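Local coordinates for protein putative oxidoreductase (Klebsiella pneumoniae subsp. pneumoniae MGH 78578, PDB 3E82) that probably acts as a nucleotide-dependent oxidoreductase of the Gfo/Idh/MocA family, though its substrate is not known, at residues D42-K45 with V46-L50; S131-L134 with G135-V139; V218-P222 with A223-I227. All coordinates share one frame; numbering follows the deposited sequence.

Contact 1 of 3, residues D42-K45 with V46-L50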
ATOM      1  N   ASP B  42      -7.537   5.223  43.869  1.00 29.76           N
ATOM      2  CA  ASP B  42      -8.943   5.597  43.992  1.00 30.75           C
ATOM      3  C   ASP B  42      -9.833   4.393  44.300  1.00 31.70           C
ATOM      4  O   ASP B  42     -10.425   3.809  43.392  1.00 30.98           O
ATOM      5  CB  ASP B  42      -9.422   6.253  42.698  1.00 31.53           C
ATOM      6  CG  ASP B  42     -10.799   6.871  42.834  1.00 32.94           C
ATOM      7  OD1 ASP B  42     -11.503   6.543  43.809  1.00 33.67           O
ATOM      8  OD2 ASP B  42     -11.182   7.677  41.961  1.00 33.28           O
ATOM      9  N   GLU B  43      -9.939   4.040  45.578  1.00 31.57           N
ATOM     10  CA  GLU B  43     -10.748   2.899  45.983  1.00 33.74           C
ATOM     11  C   GLU B  43     -12.181   2.972  45.467  1.00 33.66           C
ATOM     12  O   GLU B  43     -12.660   2.038  44.827  1.00 33.08           O
ATOM     13  CB  GLU B  43     -10.761   2.755  47.507  1.00 35.00           C
ATOM     14  CG  GLU B  43     -11.640   1.607  47.977  1.00 40.36           C
ATOM     15  CD  GLU B  43     -11.600   1.392  49.477  1.00 44.49           C
ATOM     16  OE1 GLU B  43     -11.966   2.326  50.224  1.00 47.75           O
ATOM     17  OE2 GLU B  43     -11.206   0.282  49.907  1.00 46.87           O
ATOM     18  N   GLU B  44     -12.857   4.081  45.744  1.00 34.03           N
ATOM     19  CA  GLU B  44     -14.239   4.258  45.308  1.00 36.39           C
ATOM     20  C   GLU B  44     -14.464   3.970  43.829  1.00 35.83           C
ATOM     21  O   GLU B  44     -15.438   3.307  43.465  1.00 35.44           O
ATOM     22  CB  GLU B  44     -14.719   5.674  45.630  1.00 39.03           C
ATOM     23  CG  GLU B  44     -15.064   5.887  47.098  1.00 44.94           C
ATOM     24  CD  GLU B  44     -15.338   7.346  47.428  1.00 48.18           C
ATOM     25  OE1 GLU B  44     -14.372   8.139  47.470  1.00 50.25           O
ATOM     26  OE2 GLU B  44     -16.517   7.702  47.634  1.00 50.27           O
ATOM     27  N   LYS B  45     -13.577   4.470  42.973  1.00 34.94           N
ATOM     28  CA  LYS B  45     -13.719   4.231  41.540  1.00 33.92           C
ATOM     29  C   LYS B  45     -13.717   2.729  41.253  1.00 33.84           C
ATOM     30  O   LYS B  45     -14.513   2.231  40.452  1.00 31.96           O
ATOM     31  CB  LYS B  45     -12.579   4.897  40.768  1.00 34.88           C
ATOM     32  CG  LYS B  45     -12.629   4.647  39.269  1.00 36.38           C
ATOM     33  CD  LYS B  45     -11.478   5.329  38.535  1.00 37.50           C
ATOM     34  CE  LYS B  45     -10.127   4.772  38.969  1.00 38.13           C
ATOM     35  NZ  LYS B  45      -8.986   5.425  38.260  1.00 38.98           N
ATOM     36  N   VAL B  46     -12.812   2.013  41.912  1.00 32.65           N
ATOM     37  CA  VAL B  46     -12.705   0.572  41.733  1.00 32.85           C
ATOM     38  C   VAL B  46     -13.941  -0.118  42.295  1.00 33.80           C
ATOM     39  O   VAL B  46     -14.635  -0.849  41.583  1.00 32.91           O
ATOM     40  CB  VAL B  46     -11.463   0.013  42.446  1.00 32.71           C
ATOM     41  CG1 VAL B  46     -11.348  -1.489  42.194  1.00 33.70           C
ATOM     42  CG2 VAL B  46     -10.219   0.735  41.956  1.00 30.70           C
ATOM     43  N   LYS B  47     -14.218   0.129  43.572  1.00 33.29           N
ATOM     44  CA  LYS B  47     -15.367  -0.471  44.235  1.00 35.06           C
ATOM     45  C   LYS B  47     -16.682  -0.245  43.486  1.00 35.08           C
ATOM     46  O   LYS B  47     -17.574  -1.088  43.541  1.00 34.88           O
ATOM     47  CB  LYS B  47     -15.485   0.062  45.669  1.00 35.91           C
ATOM     48  CG  LYS B  47     -14.341  -0.343  46.597  1.00 37.45           C
ATOM     49  CD  LYS B  47     -14.433  -1.802  46.997  1.00 40.57           C
ATOM     50  CE  LYS B  47     -13.416  -2.161  48.076  1.00 42.24           C
ATOM     51  NZ  LYS B  47     -13.572  -3.583  48.533  1.00 44.06           N
ATOM     52  N   ARG B  48     -16.809   0.879  42.786  1.00 35.96           N
ATOM     53  CA  ARG B  48     -18.038   1.154  42.043  1.00 36.77           C
ATOM     54  C   ARG B  48     -18.351   0.069  41.013  1.00 37.77           C
ATOM     55  O   ARG B  48     -19.520  -0.186  40.703  1.00 36.76           O
ATOM     56  CB  ARG B  48     -17.963   2.517  41.342  1.00 38.14           C
ATOM     57  CG  ARG B  48     -18.412   3.694  42.216  1.00 39.64           C
ATOM     58  CD  ARG B  48     -18.718   4.942  41.389  1.00 40.93           C
ATOM     59  NE  ARG B  48     -17.518   5.594  40.871  1.00 43.02           N
ATOM     60  CZ  ARG B  48     -16.611   6.209  41.630  1.00 43.58           C
ATOM     61  NH1 ARG B  48     -16.762   6.261  42.949  1.00 42.22           N
ATOM     62  NH2 ARG B  48     -15.551   6.773  41.066  1.00 42.11           N
ATOM     63  N   ASP B  49     -17.304  -0.564  40.485  1.00 37.10           N
ATOM     64  CA  ASP B  49     -17.462  -1.625  39.492  1.00 36.58           C
ATOM     65  C   ASP B  49     -17.299  -3.005  40.126  1.00 36.13           C
ATOM     66  O   ASP B  49     -18.057  -3.927  39.835  1.00 36.01           O
ATOM     67  CB  ASP B  49     -16.416  -1.496  38.373  1.00 35.97           C
ATOM     68  CG  ASP B  49     -16.599  -0.250  37.528  1.00 37.12           C
ATOM     69  OD1 ASP B  49     -17.750   0.200  37.366  1.00 36.95           O
ATOM     70  OD2 ASP B  49     -15.588   0.264  37.005  1.00 35.16           O
ATOM     71  N   LEU B  50     -16.290  -3.137  40.979  1.00 36.60           N
ATOM     72  CA  LEU B  50     -15.983  -4.399  41.643  1.00 36.61           C
ATOM     73  C   LEU B  50     -16.133  -4.224  43.151  1.00 37.66           C
ATOM     74  O   LEU B  50     -15.141  -4.163  43.879  1.00 36.89           O
ATOM     75  CB  LEU B  50     -14.548  -4.816  41.304  1.00 35.69           C
ATOM     76  CG  LEU B  50     -14.174  -4.604  39.830  1.00 35.78           C
ATOM     77  CD1 LEU B  50     -12.731  -5.013  39.590  1.00 36.27           C
ATOM     78  CD2 LEU B  50     -15.115  -5.405  38.944  1.00 34.95           C
TER
HETATM   79  O   HOH W   1     -10.589  -2.814  49.455  1.00 34.15           O
HETATM   80  O   HOH W   2     -15.439   2.749  38.189  1.00 34.81           O
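Asp42 O takes a weak hydrogen bond from Val46 N, 3.3 Å away, and so closes the first turn of helix 43-49. Asp42 is the N-cap residue: its OD1 accepts from Lys45 N at 3.0 Å, with the N-H coming in from above the carboxylate plane. Glu43 grips Lys47 N with its carbonyl O at 2.8 Å, nearly straight at 171°. Its extended side chain meets Lys47 at CG, 3.6 Å from Lys47 CG, and a water joins Glu43 OE2 to Lys47 NZ, weakly on the lysine side; the stronger partner of that ammonium is Val53 O. All this lies in the beta-alpha-beta unit of strands 33-39 and 54-56 in the Rossmann-type domain, with Val46 packed down on Val38. Glu44 O accepts from Arg48 N at 2.9 Å and lies beneath one face of the Arg48 guanidinium, toward its rim. A bend at chi3 (-73°) turns the arginine back along the helix, and the same face rests, again near the rim, over Lys45 CA, which is 3.2 Å from Arg48 NH2. A second water donates to Lys45 O and, weakly, to Asp49 OD2, whose stronger partner is the hydroxyl of Tyr15.

Contact 2 of 3, residues S131-L134 with G135-V139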
ATOM      1  N   SER B 131     -12.020 -11.497  14.987  1.00 19.03           N
ATOM      2  CA  SER B 131     -12.824 -12.079  13.921  1.00 20.33           C
ATOM      3  C   SER B 131     -12.184 -11.873  12.542  1.00 20.29           C
ATOM      4  O   SER B 131     -12.059 -12.825  11.771  1.00 21.12           O
ATOM      5  CB  SER B 131     -14.247 -11.493  13.943  1.00 18.16           C
ATOM      6  OG  SER B 131     -14.243 -10.087  13.755  1.00 18.39           O
ATOM      7  N   ASP B 132     -11.764 -10.646  12.233  1.00 19.64           N
ATOM      8  CA  ASP B 132     -11.145 -10.385  10.933  1.00 19.64           C
ATOM      9  C   ASP B 132      -9.866 -11.188  10.722  1.00 19.56           C
ATOM     10  O   ASP B 132      -9.698 -11.823   9.682  1.00 20.31           O
ATOM     11  CB  ASP B 132     -10.866  -8.884  10.730  1.00 20.82           C
ATOM     12  CG  ASP B 132     -10.291  -8.207  11.967  1.00 22.53           C
ATOM     13  OD1 ASP B 132      -9.634  -8.882  12.793  1.00 20.83           O
ATOM     14  OD2 ASP B 132     -10.489  -6.984  12.096  1.00 21.13           O
ATOM     15  N   TYR B 133      -8.969 -11.167  11.702  1.00 18.58           N
ATOM     16  CA  TYR B 133      -7.720 -11.912  11.596  1.00 18.51           C
ATOM     17  C   TYR B 133      -7.961 -13.420  11.496  1.00 19.20           C
ATOM     18  O   TYR B 133      -7.400 -14.081  10.621  1.00 19.17           O
ATOM     19  CB  TYR B 133      -6.826 -11.618  12.797  1.00 18.59           C
ATOM     20  CG  TYR B 133      -5.592 -12.492  12.881  1.00 18.27           C
ATOM     21  CD1 TYR B 133      -4.555 -12.365  11.960  1.00 16.86           C
ATOM     22  CD2 TYR B 133      -5.456 -13.430  13.902  1.00 20.81           C
ATOM     23  CE1 TYR B 133      -3.401 -13.147  12.062  1.00 20.40           C
ATOM     24  CE2 TYR B 133      -4.310 -14.216  14.016  1.00 19.70           C
ATOM     25  CZ  TYR B 133      -3.288 -14.068  13.098  1.00 20.02           C
ATOM     26  OH  TYR B 133      -2.141 -14.814  13.235  1.00 20.60           O
ATOM     27  N   LEU B 134      -8.784 -13.965  12.389  1.00 19.75           N
ATOM     28  CA  LEU B 134      -9.073 -15.397  12.355  1.00 20.86           C
ATOM     29  C   LEU B 134      -9.662 -15.791  11.005  1.00 20.72           C
ATOM     30  O   LEU B 134      -9.322 -16.841  10.460  1.00 20.46           O
ATOM     31  CB  LEU B 134     -10.046 -15.789  13.472  1.00 22.30           C
ATOM     32  CG  LEU B 134      -9.454 -15.792  14.885  1.00 24.30           C
ATOM     33  CD1 LEU B 134     -10.540 -16.169  15.898  1.00 26.55           C
ATOM     34  CD2 LEU B 134      -8.292 -16.776  14.947  1.00 24.51           C
ATOM     35  N   GLY B 135     -10.545 -14.948  10.479  1.00 19.61           N
ATOM     36  CA  GLY B 135     -11.153 -15.222   9.189  1.00 20.61           C
ATOM     37  C   GLY B 135     -10.113 -15.276   8.081  1.00 20.16           C
ATOM     38  O   GLY B 135     -10.064 -16.233   7.314  1.00 19.62           O
ATOM     39  N   ILE B 136      -9.277 -14.244   8.000  1.00 19.82           N
ATOM     40  CA  ILE B 136      -8.221 -14.177   6.992  1.00 19.26           C
ATOM     41  C   ILE B 136      -7.269 -15.356   7.116  1.00 19.59           C
ATOM     42  O   ILE B 136      -6.871 -15.958   6.114  1.00 18.31           O
ATOM     43  CB  ILE B 136      -7.401 -12.870   7.124  1.00 20.76           C
ATOM     44  CG1 ILE B 136      -8.249 -11.678   6.674  1.00 21.55           C
ATOM     45  CG2 ILE B 136      -6.107 -12.975   6.330  1.00 19.16           C
ATOM     46  CD1 ILE B 136      -8.859 -11.832   5.287  1.00 18.95           C
ATOM     47  N   ARG B 137      -6.898 -15.684   8.350  1.00 20.56           N
ATOM     48  CA  ARG B 137      -5.990 -16.799   8.585  1.00 20.83           C
ATOM     49  C   ARG B 137      -6.622 -18.084   8.061  1.00 20.25           C
ATOM     50  O   ARG B 137      -5.952 -18.916   7.456  1.00 17.13           O
ATOM     51  CB  ARG B 137      -5.696 -16.948  10.081  1.00 21.94           C
ATOM     52  CG  ARG B 137      -4.625 -17.992  10.400  1.00 27.86           C
ATOM     53  CD  ARG B 137      -4.483 -18.205  11.909  1.00 32.78           C
ATOM     54  NE  ARG B 137      -3.493 -19.234  12.232  1.00 38.94           N
ATOM     55  CZ  ARG B 137      -2.198 -19.002  12.445  1.00 42.54           C
ATOM     56  NH1 ARG B 137      -1.718 -17.766  12.381  1.00 43.35           N
ATOM     57  NH2 ARG B 137      -1.376 -20.013  12.709  1.00 42.78           N
ATOM     58  N   GLN B 138      -7.920 -18.227   8.303  1.00 21.27           N
ATOM     59  CA  GLN B 138      -8.661 -19.402   7.874  1.00 24.17           C
ATOM     60  C   GLN B 138      -8.633 -19.567   6.358  1.00 22.48           C
ATOM     61  O   GLN B 138      -8.377 -20.653   5.855  1.00 22.36           O
ATOM     62  CB  GLN B 138     -10.110 -19.304   8.357  1.00 26.08           C
ATOM     63  CG  GLN B 138     -11.003 -20.427   7.870  1.00 33.44           C
ATOM     64  CD  GLN B 138     -12.460 -20.224   8.264  1.00 38.23           C
ATOM     65  OE1 GLN B 138     -13.082 -19.208   7.918  1.00 42.56           O
ATOM     66  NE2 GLN B 138     -13.013 -21.188   8.988  1.00 40.18           N
ATOM     67  N   VAL B 139      -8.896 -18.488   5.631  1.00 22.82           N
ATOM     68  CA  VAL B 139      -8.888 -18.562   4.171  1.00 21.83           C
ATOM     69  C   VAL B 139      -7.495 -18.920   3.650  1.00 22.73           C
ATOM     70  O   VAL B 139      -7.359 -19.763   2.763  1.00 23.26           O
ATOM     71  CB  VAL B 139      -9.352 -17.234   3.535  1.00 22.04           C
ATOM     72  CG1 VAL B 139      -9.267 -17.331   2.013  1.00 20.97           C
ATOM     73  CG2 VAL B 139     -10.790 -16.926   3.970  1.00 20.48           C
TER
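Tyr133 and Arg137, one helical turn apart, run side by side and point the same way, and their ends meet in a weak hydrogen bond from Arg137 NH1 to Tyr133 OH at 3.1 Å. The N-H is well off line, at 123°. The phenol oxygen sits at the edge of the guanidinium, near its plane, while the ring itself is turned 55° from that plane. Both side chains leave the helix with CG anti to the backbone N, and the arginine stays extended as far as NE, which carries its head alongside the phenol. Beneath them Arg137 N binds Tyr133 O at 2.8 Å, one of a run of i to i+4 bonds in helix 131-142. Gly135 N to Ser131 O, Ile136 N to Asp132 O and Gln138 N to Leu134 O belong to the same run. On another face the helix lies against the mixed sheet of the C-terminal alpha/beta domain: Ile136 packs on Phe241, Val243 and Leu280, and its CG1 lies 3.3 Å from Asp132 O. Asp132 OD1 accepts from the next backbone N-H, Tyr133 N, at 2.6 Å on the anti side of the carboxylate, while OD2 accepts from Asp256 N. Further out, Arg137 NE forms a salt bridge with Glu141, a stronger tie than the phenol offers. Gln187, Gln190 and Leu191 of helix 176-192 pack against Tyr133, and Leu191 touches Arg137 as well.

Contact 3 of 3, residues V218-P222 with A223-I227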
ATOM      1  N   VAL B 218       6.418  -1.725   4.981  1.00 14.48           N
ATOM      2  CA  VAL B 218       6.476  -2.938   4.175  1.00 14.16           C
ATOM      3  C   VAL B 218       7.461  -3.940   4.748  1.00 15.31           C
ATOM      4  O   VAL B 218       8.620  -3.608   4.999  1.00 15.29           O
ATOM      5  CB  VAL B 218       6.899  -2.634   2.716  1.00 13.02           C
ATOM      6  CG1 VAL B 218       6.951  -3.924   1.914  1.00 13.07           C
ATOM      7  CG2 VAL B 218       5.915  -1.657   2.079  1.00 13.08           C
ATOM      8  N   LEU B 219       6.982  -5.162   4.964  1.00 15.11           N
ATOM      9  CA  LEU B 219       7.814  -6.243   5.470  1.00 16.36           C
ATOM     10  C   LEU B 219       8.164  -7.143   4.281  1.00 16.47           C
ATOM     11  O   LEU B 219       7.275  -7.733   3.663  1.00 16.02           O
ATOM     12  CB  LEU B 219       7.059  -7.042   6.541  1.00 17.23           C
ATOM     13  CG  LEU B 219       7.192  -6.543   7.991  1.00 18.51           C
ATOM     14  CD1 LEU B 219       6.865  -5.074   8.091  1.00 16.61           C
ATOM     15  CD2 LEU B 219       6.283  -7.362   8.888  1.00 17.93           C
ATOM     16  N   ASN B 220       9.456  -7.237   3.958  1.00 15.70           N
ATOM     17  CA  ASN B 220       9.908  -8.062   2.832  1.00 17.04           C
ATOM     18  C   ASN B 220      10.254  -9.501   3.220  1.00 18.00           C
ATOM     19  O   ASN B 220      11.097  -9.740   4.095  1.00 16.93           O
ATOM     20  CB  ASN B 220      11.137  -7.436   2.150  1.00 17.24           C
ATOM     21  CG  ASN B 220      10.858  -6.051   1.582  1.00 19.08           C
ATOM     22  OD1 ASN B 220       9.970  -5.869   0.735  1.00 15.01           O
ATOM     23  ND2 ASN B 220      11.621  -5.064   2.043  1.00 16.14           N
ATOM     24  N   TYR B 221       9.586 -10.450   2.569  1.00 16.18           N
ATOM     25  CA  TYR B 221       9.825 -11.877   2.778  1.00 17.84           C
ATOM     26  C   TYR B 221      10.424 -12.399   1.466  1.00 18.79           C
ATOM     27  O   TYR B 221      10.290 -11.764   0.425  1.00 16.30           O
ATOM     28  CB  TYR B 221       8.511 -12.604   3.095  1.00 16.56           C
ATOM     29  CG  TYR B 221       7.991 -12.332   4.487  1.00 16.26           C
ATOM     30  CD1 TYR B 221       8.344 -13.161   5.563  1.00 15.72           C
ATOM     31  CD2 TYR B 221       7.177 -11.229   4.744  1.00 14.46           C
ATOM     32  CE1 TYR B 221       7.892 -12.895   6.865  1.00 13.15           C
ATOM     33  CE2 TYR B 221       6.721 -10.950   6.041  1.00 15.89           C
ATOM     34  CZ  TYR B 221       7.085 -11.791   7.095  1.00 16.99           C
ATOM     35  OH  TYR B 221       6.633 -11.529   8.367  1.00 18.22           O
ATOM     36  N   PRO B 222      11.087 -13.566   1.499  1.00 21.30           N
ATOM     37  CA  PRO B 222      11.688 -14.102   0.272  1.00 22.00           C
ATOM     38  C   PRO B 222      10.743 -14.266  -0.914  1.00 22.07           C
ATOM     39  O   PRO B 222      11.122 -13.984  -2.048  1.00 23.30           O
ATOM     40  CB  PRO B 222      12.273 -15.439   0.726  1.00 22.26           C
ATOM     41  CG  PRO B 222      12.616 -15.180   2.168  1.00 23.30           C
ATOM     42  CD  PRO B 222      11.377 -14.442   2.647  1.00 21.14           C
ATOM     43  N   ALA B 223       9.518 -14.713  -0.660  1.00 20.32           N
ATOM     44  CA  ALA B 223       8.582 -14.934  -1.753  1.00 21.47           C
ATOM     45  C   ALA B 223       7.267 -14.165  -1.679  1.00 20.39           C
ATOM     46  O   ALA B 223       6.315 -14.507  -2.375  1.00 20.01           O
ATOM     47  CB  ALA B 223       8.295 -16.442  -1.900  1.00 21.04           C
ATOM     48  N   HIS B 224       7.189 -13.154  -0.824  1.00 18.61           N
ATOM     49  CA  HIS B 224       5.968 -12.364  -0.767  1.00 17.38           C
ATOM     50  C   HIS B 224       6.156 -11.062  -0.014  1.00 17.41           C
ATOM     51  O   HIS B 224       7.186 -10.849   0.638  1.00 16.25           O
ATOM     52  CB  HIS B 224       4.805 -13.178  -0.180  1.00 16.01           C
ATOM     53  CG  HIS B 224       4.826 -13.307   1.312  1.00 18.14           C
ATOM     54  ND1 HIS B 224       5.655 -14.185   1.975  1.00 18.12           N
ATOM     55  CD2 HIS B 224       4.079 -12.702   2.265  1.00 17.23           C
ATOM     56  CE1 HIS B 224       5.416 -14.119   3.273  1.00 19.25           C
ATOM     57  NE2 HIS B 224       4.464 -13.226   3.476  1.00 19.29           N
ATOM     58  N   LYS B 225       5.156 -10.194  -0.111  1.00 18.37           N
ATOM     59  CA  LYS B 225       5.207  -8.884   0.525  1.00 16.60           C
ATOM     60  C   LYS B 225       4.092  -8.675   1.538  1.00 18.12           C
ATOM     61  O   LYS B 225       2.971  -9.166   1.372  1.00 16.35           O
ATOM     62  CB  LYS B 225       5.111  -7.783  -0.544  1.00 18.92           C
ATOM     63  CG  LYS B 225       6.181  -7.845  -1.635  1.00 16.37           C
ATOM     64  CD  LYS B 225       7.571  -7.527  -1.078  1.00 18.87           C
ATOM     65  CE  LYS B 225       8.626  -7.549  -2.187  1.00 18.77           C
ATOM     66  NZ  LYS B 225       9.994  -7.225  -1.704  1.00 15.50           N
ATOM     67  N   VAL B 226       4.415  -7.927   2.587  1.00 17.26           N
ATOM     68  CA  VAL B 226       3.459  -7.601   3.631  1.00 16.97           C
ATOM     69  C   VAL B 226       3.427  -6.085   3.771  1.00 18.18           C
ATOM     70  O   VAL B 226       4.465  -5.437   3.935  1.00 17.34           O
ATOM     71  CB  VAL B 226       3.858  -8.239   4.985  1.00 18.55           C
ATOM     72  CG1 VAL B 226       3.095  -7.564   6.134  1.00 17.99           C
ATOM     73  CG2 VAL B 226       3.540  -9.741   4.960  1.00 14.57           C
ATOM     74  N   ILE B 227       2.230  -5.523   3.675  1.00 17.94           N
ATOM     75  CA  ILE B 227       2.050  -4.087   3.801  1.00 17.95           C
ATOM     76  C   ILE B 227       1.154  -3.790   4.998  1.00 18.62           C
ATOM     77  O   ILE B 227       0.029  -4.293   5.084  1.00 16.81           O
ATOM     78  CB  ILE B 227       1.404  -3.488   2.534  1.00 19.97           C
ATOM     79  CG1 ILE B 227       2.364  -3.613   1.349  1.00 19.35           C
ATOM     80  CG2 ILE B 227       1.062  -2.024   2.771  1.00 18.80           C
ATOM     81  CD1 ILE B 227       1.782  -3.090   0.037  1.00 22.67           C
TER
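With chi1 at -74°, Tyr221 sets its ring beside its backbone N; His224, at 78°, tucks its imidazole between its own N and carbonyl carbon, and the two rings come together. They are nearly parallel, 12° apart, but offset enough that little of one ring lies over the other: His224 CE1 lies 3.4 Å from Tyr221 CG, and NE2 stands over one face of the phenol. Farther along that ring Tyr221 CE2 touches Val226 CG2 at 3.6 Å, an oblique approach. Leu219 CB meets Val226 CB on this same face of the sheet, where Phe192 packs on His224 and Val226, and Tyr221 OH is hydrogen-bonded to Gly193 O. The chain here is a beta hairpin, strands 214-220 and 225-231 running antiparallel in the mixed sheet of the C-terminal domain. Leu219 and Val226 are a hydrogen-bonded pair, with Leu219 N to Val226 O at 2.7 Å and Val226 N to Leu219 O at 3.1 Å. Nearer the turn, which passes through Pro222 and Ala223, Tyr221 N binds His224 O at 3.1 Å. On the opposite face Lys225, bent at chi2, crosses to Asn220 and donates from NZ to Asn220 OD1 at 2.8 Å, from above the amide plane. Asn201 of the second subunit bonds both of these polar ends, and on the same face Val218 CG2 packs on Ile227 CG1.

How the contacts relate
Contact 1 belongs to the Rossmann-type domain, near the chain's surface, while contacts 2 and 3 are buried, and both pack in or against the C-terminal alpha/beta domain. Contact 1 stands about 37 Å from contact 2 and about 47 Å from contact 3, centre to centre, and it lies on the opposite side of the chain's centre from contact 3. Contacts 2 and 3 are closer, with centres about 19 Å and nearest atoms about 10 Å apart; helix 176-192 touches both, through Leu191 and Phe192 respectively. Lys45 of contact 1 comes near, without touching, Gly14, Gly16 and Gly19, a GxGxxG-like set consistent with a dinucleotide site, whereas contact 3 reaches the second subunit.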